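Local coordinates for protein yesU (Bacillus subtilis, PDB 1OQ1) that is of unknown function but has a galectin-like beta-sandwich fold, shared with the concanavalin clan, that would be consistent with carbohydrate binding, at residues Trp67-Ile72 / Ser118-Lys123; Leu77-Phe82 / Gly201-Ala206. One frame throughout, in Å; residues are numbered along the deposited sequence.

Interaction 1. Residues Trp67-Ile72 / Ser118-Lys123; sequences WDFSPI and SYFRRK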
# COMPACT_ATOMS: atom_id res chain seq x y z
N TRP A 67 -5.91 -0.62 -7.99
CA TRP A 67 -7.05 -0.80 -7.10
C TRP A 67 -7.89 0.47 -7.06
O TRP A 67 -7.40 1.56 -7.37
CB TRP A 67 -6.59 -1.20 -5.68
CG TRP A 67 -5.93 -0.11 -4.85
CD1 TRP A 67 -6.52 0.62 -3.85
CD2 TRP A 67 -4.56 0.30 -4.89
NE1 TRP A 67 -5.60 1.47 -3.27
CE2 TRP A 67 -4.38 1.29 -3.90
CE3 TRP A 67 -3.46 -0.07 -5.68
CZ2 TRP A 67 -3.15 1.91 -3.66
CZ3 TRP A 67 -2.23 0.55 -5.45
CH2 TRP A 67 -2.09 1.53 -4.45
N ASP A 68 -9.17 0.30 -6.73
CA ASP A 68 -10.10 1.42 -6.61
C ASP A 68 -10.11 1.81 -5.13
O ASP A 68 -10.21 0.94 -4.27
CB ASP A 68 -11.50 1.01 -7.06
CG ASP A 68 -11.68 1.12 -8.56
OD1 ASP A 68 -10.68 1.17 -9.30
OD2 ASP A 68 -12.85 1.15 -9.01
N PHE A 69 -10.02 3.11 -4.86
CA PHE A 69 -9.98 3.63 -3.49
C PHE A 69 -11.01 4.73 -3.24
O PHE A 69 -11.14 5.65 -4.05
CB PHE A 69 -8.58 4.20 -3.22
CG PHE A 69 -8.45 4.91 -1.90
CD1 PHE A 69 -8.42 4.20 -0.70
CD2 PHE A 69 -8.33 6.30 -1.85
CE1 PHE A 69 -8.28 4.86 0.52
CE2 PHE A 69 -8.19 6.97 -0.64
CZ PHE A 69 -8.16 6.24 0.55
N SER A 70 -11.71 4.64 -2.12
CA SER A 70 -12.72 5.64 -1.75
C SER A 70 -12.54 6.07 -0.30
O SER A 70 -12.75 5.28 0.62
CB SER A 70 -14.13 5.07 -1.91
OG SER A 70 -14.36 4.60 -3.22
N PRO A 71 -12.12 7.33 -0.07
CA PRO A 71 -11.94 7.81 1.30
C PRO A 71 -13.33 8.18 1.82
O PRO A 71 -14.00 9.04 1.26
CB PRO A 71 -11.04 9.03 1.12
CG PRO A 71 -11.50 9.58 -0.19
CD PRO A 71 -11.67 8.34 -1.05
N ILE A 72 -13.77 7.51 2.89
CA ILE A 72 -15.10 7.73 3.43
C ILE A 72 -15.17 8.64 4.65
O ILE A 72 -16.07 9.46 4.76
CB ILE A 72 -15.76 6.38 3.79
CG1 ILE A 72 -15.78 5.47 2.56
CG2 ILE A 72 -17.19 6.61 4.30
CD1 ILE A 72 -16.47 6.08 1.34
N SER A 118 2.53 6.02 1.40
CA SER A 118 1.38 6.57 2.10
C SER A 118 0.65 7.58 1.23
O SER A 118 1.27 8.35 0.49
CB SER A 118 1.83 7.23 3.40
OG SER A 118 2.86 8.16 3.15
N TYR A 119 -0.67 7.55 1.31
CA TYR A 119 -1.52 8.47 0.55
C TYR A 119 -2.71 8.81 1.43
O TYR A 119 -3.03 8.09 2.38
CB TYR A 119 -1.94 7.84 -0.78
CG TYR A 119 -2.69 6.54 -0.67
CD1 TYR A 119 -4.09 6.52 -0.68
CD2 TYR A 119 -2.02 5.32 -0.60
CE1 TYR A 119 -4.79 5.32 -0.64
CE2 TYR A 119 -2.71 4.11 -0.56
CZ TYR A 119 -4.10 4.12 -0.58
OH TYR A 119 -4.78 2.93 -0.57
N PHE A 120 -3.39 9.91 1.12
CA PHE A 120 -4.48 10.39 1.96
C PHE A 120 -3.92 10.46 3.38
O PHE A 120 -4.45 9.86 4.32
CB PHE A 120 -5.70 9.46 1.94
CG PHE A 120 -6.95 10.10 2.51
CD1 PHE A 120 -7.69 11.00 1.74
CD2 PHE A 120 -7.34 9.87 3.82
CE1 PHE A 120 -8.80 11.65 2.27
CE2 PHE A 120 -8.45 10.53 4.37
CZ PHE A 120 -9.18 11.42 3.59
N ARG A 121 -2.82 11.19 3.53
CA ARG A 121 -2.17 11.35 4.83
C ARG A 121 -2.91 12.48 5.53
O ARG A 121 -2.54 13.64 5.38
CB ARG A 121 -0.70 11.70 4.64
CG ARG A 121 0.04 10.75 3.71
CD ARG A 121 1.48 11.18 3.50
NE ARG A 121 2.27 11.11 4.73
CZ ARG A 121 2.72 12.16 5.40
NH1 ARG A 121 2.47 13.40 4.98
NH2 ARG A 121 3.43 11.98 6.50
N ARG A 122 -3.95 12.13 6.28
CA ARG A 122 -4.77 13.13 6.96
C ARG A 122 -5.04 12.80 8.43
O ARG A 122 -6.08 13.16 8.96
CB ARG A 122 -6.11 13.27 6.22
CG ARG A 122 -6.02 13.26 4.69
CD ARG A 122 -5.31 14.49 4.14
NE ARG A 122 -4.95 14.29 2.73
CZ ARG A 122 -5.79 14.43 1.71
NH1 ARG A 122 -7.05 14.80 1.92
NH2 ARG A 122 -5.38 14.18 0.47
N LYS A 123 -4.10 12.12 9.08
CA LYS A 123 -4.26 11.74 10.48
C LYS A 123 -3.98 12.91 11.43
O LYS A 123 -4.72 13.13 12.39
CB LYS A 123 -3.34 10.56 10.81
CG LYS A 123 -3.21 10.23 12.30
CD LYS A 123 -4.53 9.77 12.92
CE LYS A 123 -4.34 9.44 14.39
NZ LYS A 123 -5.58 8.91 15.03
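P71 and F120 bring the two backbones closest, yet their CA atoms are still 7.9 Å apart, so 67-72 and 118-123 meet through side chains and not as paired strands. Y119 reaches across between W67 and F69. Its CG sits between the backbone N and the carbonyl carbon (chi1 59°). The hydroxyl at the far end of the ring lies at the edge of the indole. There W67 NE1 donates a hydrogen bond to Y119 OH, 3.2 Å long and bent to 140° at the hydrogen. Farther along the same edge, W67 CZ2 lies 3.8 Å from Y119 CE2. Against F69 the tyrosine turns its edge: Y119 CE1 stands over the centre of the F69 ring, 3.5 Å above its plane, and the planes lie at 85° in a T-shaped pair. This aromatic cluster of W67, F69 and Y119 lies between the two sheets of the sandwich, since strand 63-73 belongs to one antiparallel sheet and strand 112-122 to the facing one, and C78 and Y212 also border it. At F120 the backbone of 118-123 turns a corner, and the phenyl ring is directed at 67-72. P71 CB lies over one face of that ring, 3.9 Å from its centroid, as a CH-pi contact, while R122 CG covers the opposite face.

Interaction 2. Residues Leu77-Phe82 / Gly201-Ala206; sequences LCMLFF and GFRQMA. With ACY (acetic acid), chain E.
Within the seven-stranded antiparallel sheet of the sandwich, 77-82 and 201-206 are neighbouring inner strands, pairing M79 with R203 and F81 with G201 by backbone hydrogen bonds. Their axes approach to 4.7 Å with N-to-C directions at 159°. R203 N to M79 O is 2.8 Å, and F81 N to G201 O is 2.9 Å. In the non-hydrogen-bonded pair L80 and F202, the side chains lie side by side, and L80 CD1 rests over the F202 ring, 3.6 Å from CE1 of F202, as a CH-pi contact. These two residues, with C78 and Q204, face the interior of the galectin-like sandwich, where the F202 ring meets those of W67, Y212 and F215. The opposite face carries L77, M79, F81, R203 and M205. R203 runs extended from CG to NE (chi3 -175°). Its CD packs against both F81 CE2 and M79 SE, which approach it from the same side, the latter at 3.9 Å. Its guanidinium edge holds an acetate, probably from the crystallisation liquor, through two bonds: R203 NE to acetate O at 3.0 Å, nearly straight at 173°, and R203 NH2 to acetate OXT at 2.6 Å. M205 SE packs 3.4 Å from the acetate C, and R203 NH1 bonds to G102 O.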
# COMPACT_ATOMS: atom_id res chain seq x y z
N LEU A 77 -5.19 7.81 7.79
CA LEU A 77 -4.12 7.76 6.80
C LEU A 77 -4.09 6.37 6.17
O LEU A 77 -4.40 5.38 6.83
CB LEU A 77 -2.77 8.08 7.47
CG LEU A 77 -1.47 7.96 6.67
CD1 LEU A 77 -0.44 8.95 7.21
CD2 LEU A 77 -0.93 6.54 6.74
N CYS A 78 -3.75 6.31 4.89
CA CYS A 78 -3.67 5.04 4.19
C CYS A 78 -2.24 4.82 3.70
O CYS A 78 -1.50 5.78 3.49
CB CYS A 78 -4.65 5.01 3.03
SG CYS A 78 -6.38 5.05 3.58
N MSE A 79 -1.87 3.56 3.52
CA MSE A 79 -0.52 3.23 3.10
C MSE A 79 -0.46 1.85 2.47
O MSE A 79 -1.03 0.90 2.99
CB MSE A 79 0.42 3.30 4.31
CG MSE A 79 1.88 3.04 4.03
SE MSE A 79 2.93 2.89 5.66
CE MSE A 79 2.62 4.66 6.39
N LEU A 80 0.24 1.73 1.35
CA LEU A 80 0.37 0.43 0.70
C LEU A 80 1.79 -0.09 0.90
O LEU A 80 2.75 0.62 0.65
CB LEU A 80 0.10 0.53 -0.80
CG LEU A 80 -0.02 -0.85 -1.46
CD1 LEU A 80 -1.45 -1.34 -1.33
CD2 LEU A 80 0.38 -0.80 -2.92
N PHE A 81 1.89 -1.33 1.37
CA PHE A 81 3.18 -1.98 1.55
C PHE A 81 3.35 -2.90 0.33
O PHE A 81 2.38 -3.51 -0.12
CB PHE A 81 3.19 -2.85 2.82
CG PHE A 81 3.51 -2.09 4.08
CD1 PHE A 81 4.82 -1.98 4.52
CD2 PHE A 81 2.49 -1.51 4.83
CE1 PHE A 81 5.12 -1.28 5.70
CE2 PHE A 81 2.78 -0.81 6.01
CZ PHE A 81 4.10 -0.70 6.44
N PHE A 82 4.56 -2.98 -0.21
CA PHE A 82 4.82 -3.88 -1.34
C PHE A 82 6.27 -4.38 -1.32
O PHE A 82 7.12 -3.78 -0.66
CB PHE A 82 4.44 -3.24 -2.69
CG PHE A 82 5.06 -1.89 -2.95
CD1 PHE A 82 6.02 -1.74 -3.96
CD2 PHE A 82 4.63 -0.76 -2.27
CE1 PHE A 82 6.53 -0.48 -4.28
CE2 PHE A 82 5.13 0.51 -2.59
CZ PHE A 82 6.08 0.65 -3.60
N GLY A 201 0.43 -5.22 1.15
CA GLY A 201 -0.48 -5.04 2.27
C GLY A 201 -1.12 -3.67 2.32
O GLY A 201 -0.58 -2.69 1.80
N PHE A 202 -2.28 -3.60 2.97
CA PHE A 202 -3.04 -2.37 3.11
C PHE A 202 -3.05 -1.89 4.55
O PHE A 202 -3.62 -2.56 5.42
CB PHE A 202 -4.47 -2.60 2.64
CG PHE A 202 -4.59 -2.85 1.17
CD1 PHE A 202 -4.94 -1.83 0.29
CD2 PHE A 202 -4.29 -4.11 0.64
CE1 PHE A 202 -5.00 -2.05 -1.08
CE2 PHE A 202 -4.35 -4.34 -0.73
CZ PHE A 202 -4.70 -3.30 -1.59
N ARG A 203 -2.43 -0.74 4.81
CA ARG A 203 -2.40 -0.19 6.16
C ARG A 203 -3.30 1.02 6.31
O ARG A 203 -3.51 1.78 5.36
CB ARG A 203 -0.98 0.20 6.56
CG ARG A 203 -0.90 0.99 7.88
CD ARG A 203 0.55 1.28 8.25
NE ARG A 203 0.70 1.93 9.56
CZ ARG A 203 0.38 1.36 10.72
NH1 ARG A 203 -0.12 0.13 10.74
NH2 ARG A 203 0.60 2.00 11.86
N GLN A 204 -3.84 1.19 7.50
CA GLN A 204 -4.66 2.35 7.81
C GLN A 204 -4.36 2.78 9.22
O GLN A 204 -4.10 1.94 10.09
CB GLN A 204 -6.16 2.04 7.71
CG GLN A 204 -6.69 1.80 6.31
CD GLN A 204 -8.21 1.85 6.26
OE1 GLN A 204 -8.88 1.95 7.29
NE2 GLN A 204 -8.76 1.77 5.05
N MSE A 205 -4.37 4.08 9.45
CA MSE A 205 -4.19 4.61 10.79
C MSE A 205 -5.60 4.97 11.20
O MSE A 205 -6.31 5.65 10.45
CB MSE A 205 -3.32 5.88 10.78
CG MSE A 205 -1.84 5.62 10.63
SE MSE A 205 -0.82 7.23 11.02
CE MSE A 205 -0.72 7.06 12.95
N ALA A 206 -6.03 4.49 12.36
CA ALA A 206 -7.37 4.78 12.85
C ALA A 206 -7.47 6.29 13.05
O ALA A 206 -6.46 6.94 13.32
CB ALA A 206 -7.62 4.06 14.16
C ACY E . 1.82 5.05 11.07
O ACY E . 1.64 4.73 9.81
OXT ACY E . 1.42 4.41 12.10
CH3 ACY E . 2.60 6.33 11.27

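The centres of interactions 1 and 2 lie about 9 Å apart, and strand 112-122 joins them as the neighbour of strand 76-86: Y119 N and C78 O, 2.9 Å apart, probably form a hydrogen bond. C78 belongs to the interior side of interaction 2 and meets interaction 1 directly, C78 SG lying 3.6 Å from F69 CE1. W67 and F202 add an edge-to-face ring pair between the two contacts. K123 NZ also lies 2.8 Å from A206 O, a probable hydrogen bond. The aromatic cluster of interaction 1 thus lies against one face of the sheet, whereas the acetate bound by R203 occupies the other.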